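PDB 5HQH: Lmo2119 protein from Listeria monocytogenes serovar 1/2a, which is of unknown function and is represented here by one YbbR-like domain, an elongated, mostly beta-strand piece of a longer protein. Local coordinates for residues Glu11-Tyr22 against Lys51-Leu62. Numbering follows the deposited sequence. Where two conformers were deposited one is given.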
loop_
_atom_site.group_PDB
_atom_site.type_symbol
_atom_site.label_atom_id
_atom_site.label_comp_id
_atom_site.label_asym_id
_atom_site.label_seq_id
_atom_site.Cartn_x
_atom_site.Cartn_y
_atom_site.Cartn_z
ATOM N N GLU A 11 8.250 -12.661 -9.349
ATOM C CA GLU A 11 9.222 -12.100 -8.417
ATOM C C GLU A 11 8.518 -11.723 -7.123
ATOM O O GLU A 11 7.428 -11.167 -7.146
ATOM C CB GLU A 11 9.872 -10.848 -9.003
ATOM C CG GLU A 11 10.822 -11.081 -10.163
ATOM C CD GLU A 11 12.131 -11.724 -9.758
ATOM O OE1 GLU A 11 12.463 -11.707 -8.564
ATOM O OE2 GLU A 11 12.861 -12.198 -10.646
ATOM N N VAL A 12 9.140 -12.060 -5.998
ATOM C CA VAL A 12 8.675 -11.655 -4.676
ATOM C C VAL A 12 9.637 -10.547 -4.257
ATOM O O VAL A 12 10.833 -10.757 -4.175
ATOM C CB VAL A 12 8.683 -12.828 -3.672
ATOM C CG1 VAL A 12 8.238 -12.341 -2.308
ATOM C CG2 VAL A 12 7.788 -13.958 -4.166
ATOM N N ILE A 13 9.093 -9.365 -4.040
ATOM C CA ILE A 13 9.895 -8.183 -3.748
ATOM C C ILE A 13 9.641 -7.786 -2.294
ATOM O O ILE A 13 8.500 -7.490 -1.921
ATOM C CB ILE A 13 9.520 -7.040 -4.722
ATOM C CG1 ILE A 13 9.728 -7.515 -6.178
ATOM C CG2 ILE A 13 10.335 -5.784 -4.440
ATOM C CD1 ILE A 13 9.308 -6.519 -7.197
ATOM N N GLU A 14 10.712 -7.764 -1.524
ATOM C CA GLU A 14 10.626 -7.444 -0.109
ATOM C C GLU A 14 10.845 -5.941 0.137
ATOM O O GLU A 14 11.411 -5.217 -0.678
ATOM C CB GLU A 14 11.662 -8.249 0.667
ATOM C CG GLU A 14 11.378 -9.738 0.620
ATOM C CD GLU A 14 12.458 -10.563 1.271
ATOM O OE1 GLU A 14 12.840 -10.277 2.416
ATOM O OE2 GLU A 14 12.912 -11.528 0.635
ATOM N N ASN A 15 10.344 -5.491 1.276
ATOM C CA ASN A 15 10.601 -4.147 1.772
ATOM C C ASN A 15 10.097 -3.039 0.875
ATOM O O ASN A 15 10.765 -2.039 0.682
ATOM C CB ASN A 15 12.080 -4.005 2.115
ATOM C CG ASN A 15 12.546 -5.058 3.098
ATOM O OD1 ASN A 15 11.904 -5.280 4.126
ATOM N ND2 ASN A 15 13.636 -5.708 2.792
ATOM N N VAL A 16 8.919 -3.251 0.311
ATOM C CA VAL A 16 8.298 -2.262 -0.559
ATOM C C VAL A 16 7.545 -1.246 0.332
ATOM O O VAL A 16 6.743 -1.641 1.175
ATOM C CB VAL A 16 7.303 -2.928 -1.496
ATOM C CG1 VAL A 16 6.561 -1.898 -2.276
ATOM C CG2 VAL A 16 8.003 -3.885 -2.416
ATOM N N PRO A 17 7.795 0.053 0.150
ATOM C CA PRO A 17 7.109 1.032 0.998
ATOM C C PRO A 17 5.614 1.107 0.734
ATOM O O PRO A 17 5.140 0.814 -0.383
ATOM C CB PRO A 17 7.798 2.340 0.634
ATOM C CG PRO A 17 8.340 2.144 -0.708
ATOM C CD PRO A 17 8.708 0.698 -0.813
ATOM N N VAL A 18 4.876 1.518 1.755
ATOM C CA VAL A 18 3.441 1.737 1.651
ATOM C C VAL A 18 3.123 3.214 1.868
ATOM O O VAL A 18 3.463 3.771 2.918
ATOM C CB VAL A 18 2.666 0.936 2.709
ATOM C CG1 VAL A 18 1.167 1.203 2.569
ATOM C CG2 VAL A 18 2.960 -0.552 2.615
ATOM N N LYS A 19 2.519 3.847 0.871
ATOM C CA LYS A 19 2.072 5.216 0.942
ATOM C C LYS A 19 0.704 5.214 1.620
ATOM O O LYS A 19 -0.046 4.238 1.535
ATOM C CB LYS A 19 1.942 5.823 -0.467
ATOM C CG LYS A 19 3.220 5.790 -1.272
ATOM C CD LYS A 19 4.160 6.891 -0.901
ATOM C CE LYS A 19 5.455 6.818 -1.702
ATOM N NZ LYS A 19 6.370 5.759 -1.146
ATOM N N VAL A 20 0.369 6.318 2.302
ATOM C CA VAL A 20 -0.896 6.435 3.017
ATOM C C VAL A 20 -1.540 7.781 2.693
ATOM O O VAL A 20 -0.948 8.804 2.942
ATOM C CB VAL A 20 -0.708 6.341 4.556
ATOM C CG1 VAL A 20 -2.078 6.122 5.212
ATOM C CG2 VAL A 20 0.249 5.227 4.934
ATOM N N TYR A 21 -2.763 7.743 2.165
ATOM C CA TYR A 21 -3.490 8.909 1.711
ATOM C C TYR A 21 -4.682 9.154 2.608
ATOM O O TYR A 21 -5.433 8.229 2.905
ATOM C CB TYR A 21 -3.956 8.703 0.263
ATOM C CG TYR A 21 -2.879 8.335 -0.704
ATOM C CD1 TYR A 21 -1.721 9.075 -0.828
ATOM C CD2 TYR A 21 -3.040 7.247 -1.565
ATOM C CE1 TYR A 21 -0.734 8.711 -1.772
ATOM C CE2 TYR A 21 -2.085 6.888 -2.487
ATOM C CZ TYR A 21 -0.931 7.611 -2.602
ATOM O OH TYR A 21 0.030 7.210 -3.564
ATOM N N TYR A 22 -4.836 10.405 3.036
ATOM C CA TYR A 22 -5.887 10.809 3.975
ATOM C C TYR A 22 -5.853 12.288 4.204
ATOM O O TYR A 22 -5.008 12.975 3.633
ATOM C CB TYR A 22 -5.749 10.055 5.303
ATOM C CG TYR A 22 -4.512 10.283 6.103
ATOM C CD1 TYR A 22 -3.367 9.521 5.903
ATOM C CD2 TYR A 22 -4.483 11.217 7.127
ATOM C CE1 TYR A 22 -2.238 9.684 6.701
ATOM C CE2 TYR A 22 -3.376 11.367 7.925
ATOM C CZ TYR A 22 -2.260 10.610 7.701
ATOM O OH TYR A 22 -1.154 10.733 8.535
ATOM N N LYS A 51 10.492 -4.961 -11.280
ATOM C CA LYS A 51 11.474 -5.240 -10.224
ATOM C C LYS A 51 12.636 -4.259 -10.254
ATOM O O LYS A 51 13.038 -3.732 -9.210
ATOM C CB LYS A 51 11.984 -6.673 -10.351
ATOM C CG LYS A 51 13.127 -6.999 -9.409
ATOM C CD LYS A 51 13.504 -8.449 -9.548
ATOM C CE LYS A 51 14.695 -8.819 -8.683
ATOM N NZ LYS A 51 14.972 -10.278 -8.820
ATOM N N ALA A 52 13.151 -3.966 -11.446
ATOM C CA ALA A 52 14.301 -3.085 -11.577
ATOM C C ALA A 52 14.009 -1.644 -11.153
ATOM O O ALA A 52 14.802 -1.023 -10.456
ATOM C CB ALA A 52 14.810 -3.111 -13.002
ATOM N N GLN A 53 12.861 -1.125 -11.579
ATOM C CA GLN A 53 12.504 0.271 -11.308
ATOM C C GLN A 53 11.623 0.489 -10.081
ATOM O O GLN A 53 11.594 1.598 -9.538
ATOM C CB GLN A 53 11.825 0.886 -12.537
ATOM C CG GLN A 53 12.808 1.511 -13.541
ATOM C CD GLN A 53 13.666 0.510 -14.290
ATOM O OE1 GLN A 53 13.173 -0.269 -15.112
ATOM N NE2 GLN A 53 14.959 0.547 -14.040
ATOM N N GLN A 54 10.911 -0.557 -9.654
ATOM C CA GLN A 54 9.977 -0.495 -8.521
ATOM C C GLN A 54 9.113 0.757 -8.584
ATOM O O GLN A 54 8.939 1.489 -7.609
ATOM C CB GLN A 54 10.693 -0.644 -7.178
ATOM C CG GLN A 54 9.789 -1.218 -6.113
ATOM C CD GLN A 54 10.433 -1.298 -4.783
ATOM O OE1 GLN A 54 10.060 -0.539 -3.873
ATOM N NE2 GLN A 54 11.426 -2.195 -4.643
ATOM N N ASP A 55 8.596 1.000 -9.760
ATOM C CA ASP A 55 7.822 2.212 -10.018
ATOM C C ASP A 55 6.320 2.058 -9.771
ATOM O O ASP A 55 5.543 3.010 -9.979
ATOM C CB ASP A 55 8.153 2.827 -11.394
ATOM C CG ASP A 55 7.965 1.887 -12.551
ATOM O OD1 ASP A 55 7.879 0.651 -12.393
ATOM O OD2 ASP A 55 7.964 2.385 -13.681
ATOM N N PHE A 56 5.911 0.880 -9.320
ATOM C CA PHE A 56 4.525 0.682 -8.853
ATOM C C PHE A 56 4.444 1.249 -7.448
ATOM O O PHE A 56 5.467 1.470 -6.786
ATOM C CB PHE A 56 4.128 -0.772 -8.871
ATOM C CG PHE A 56 5.085 -1.683 -8.131
ATOM C CD1 PHE A 56 4.909 -1.929 -6.779
ATOM C CD2 PHE A 56 6.172 -2.292 -8.773
ATOM C CE1 PHE A 56 5.806 -2.723 -6.089
ATOM C CE2 PHE A 56 7.060 -3.076 -8.086
ATOM C CZ PHE A 56 6.861 -3.318 -6.728
ATOM N N THR A 57 3.220 1.494 -6.999
ATOM C CA THR A 57 2.965 2.148 -5.713
ATOM C C THR A 57 1.966 1.372 -4.914
ATOM O O THR A 57 0.853 1.180 -5.376
ATOM C CB THR A 57 2.380 3.546 -5.959
ATOM O OG1 THR A 57 3.304 4.309 -6.773
ATOM C CG2 THR A 57 2.085 4.256 -4.664
ATOM N N VAL A 58 2.363 0.897 -3.719
ATOM C CA VAL A 58 1.457 0.234 -2.788
ATOM C C VAL A 58 0.930 1.312 -1.852
ATOM O O VAL A 58 1.702 2.140 -1.380
ATOM C CB VAL A 58 2.167 -0.844 -1.955
ATOM C CG1 VAL A 58 1.185 -1.512 -1.003
ATOM C CG2 VAL A 58 2.810 -1.875 -2.866
ATOM N N TYR A 59 -0.383 1.322 -1.646
ATOM C CA TYR A 59 -0.986 2.358 -0.834
ATOM C C TYR A 59 -2.182 1.900 -0.022
ATOM O O TYR A 59 -2.908 0.980 -0.391
ATOM C CB TYR A 59 -1.390 3.547 -1.700
ATOM C CG TYR A 59 -2.467 3.303 -2.757
ATOM C CD1 TYR A 59 -2.140 2.706 -3.964
ATOM C CD2 TYR A 59 -3.781 3.755 -2.593
ATOM C CE1 TYR A 59 -3.083 2.508 -4.940
ATOM C CE2 TYR A 59 -4.730 3.563 -3.595
ATOM C CZ TYR A 59 -4.363 2.962 -4.775
ATOM O OH TYR A 59 -5.310 2.812 -5.775
ATOM N N ALA A 60 -2.379 2.620 1.086
ATOM C CA ALA A 60 -3.571 2.530 1.923
ATOM C C ALA A 60 -4.315 3.846 1.689
ATOM O O ALA A 60 -3.816 4.917 2.031
ATOM C CB ALA A 60 -3.226 2.353 3.411
ATOM N N ASP A 61 -5.532 3.757 1.146
ATOM C CA ASP A 61 -6.342 4.956 0.914
ATOM C C ASP A 61 -7.360 5.118 2.029
ATOM O O ASP A 61 -8.341 4.369 2.120
ATOM C CB ASP A 61 -7.052 4.904 -0.417
ATOM C CG ASP A 61 -7.670 6.238 -0.786
ATOM O OD1 ASP A 61 -7.590 7.217 -0.020
ATOM O OD2 ASP A 61 -8.240 6.358 -1.879
ATOM N N LEU A 62 -7.101 6.097 2.883
ATOM C CA LEU A 62 -7.970 6.373 4.021
ATOM C C LEU A 62 -8.644 7.721 3.887
ATOM O O LEU A 62 -9.027 8.344 4.883
ATOM C CB LEU A 62 -7.154 6.272 5.300
ATOM C CG LEU A 62 -6.706 4.823 5.509
ATOM C CD1 LEU A 62 -5.598 4.740 6.527
ATOM C CD2 LEU A 62 -7.881 3.934 5.890
HETATM O O HOH W 1 15.792 -10.947 -11.563
HETATM O O HOH W 2 12.618 -3.338 -2.188
HETATM O O HOH W 3 12.005 -0.550 -1.452
HETATM O O HOH W 4 5.106 1.509 -2.985
#
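Y21 and Y59 lie side by side on one face of a parallel strand pair. Y21 CE2 comes 3.5 Å from Y59 CB. The two rings meet obliquely, their planes turned by 47°. Y59 holds its CG between its backbone N and carbonyl carbon (chi1 64°). With CG of Y21 beside its backbone N (chi1 -54°), the ring leans back alongside CB and CD2 of Y59, and its OH approaches CG2 of T57.

Four backbone bonds join the two segments. K19 N donates to V58 O, and K19 O accepts from A60 N. Y21 N donates to A60 O, and Y21 O accepts from L62 N at 2.7 Å. Before K19 the direct bonds give way to a water that bridges P17 O and V58 N.

V18, V20, V58 and A60 point to the other face. V18 CG2 meets V58 CG1. CG1 of V20 packs against both CB of A60 and, at 4.0 Å, CD1 of L62. Towards the corner at N15 lies an apolar cluster. V16 CG1 touches V58 CG2 at 3.8 Å and also F56 CE1, while I13 CD1 meets the F56 ring at its edge, 4.1 Å from CZ.

Q54, just after the helix, extends its chain towards the corner. Its OE1 lies 3.6 Å from P17 CD, and waters tie its amide to E14 O and N15 O. At the far end, the straight chain of K51 crosses E11. NZ forms a salt bridge with E11 OE1 at 2.9 Å, approaching from above the carboxylate plane. E11 OE2 accepts a hydrogen bond from Q48 NE2, in the helix that carries K51.

Strand 9-21 thus packs its first half against the end of helix 44-53 and pairs its second half with strand 57-61. Strand 35-42 borders it antiparallel, with a G1 beta bulge where N15 and V16 face V36, and strand 68-77 flanks strand 57-61.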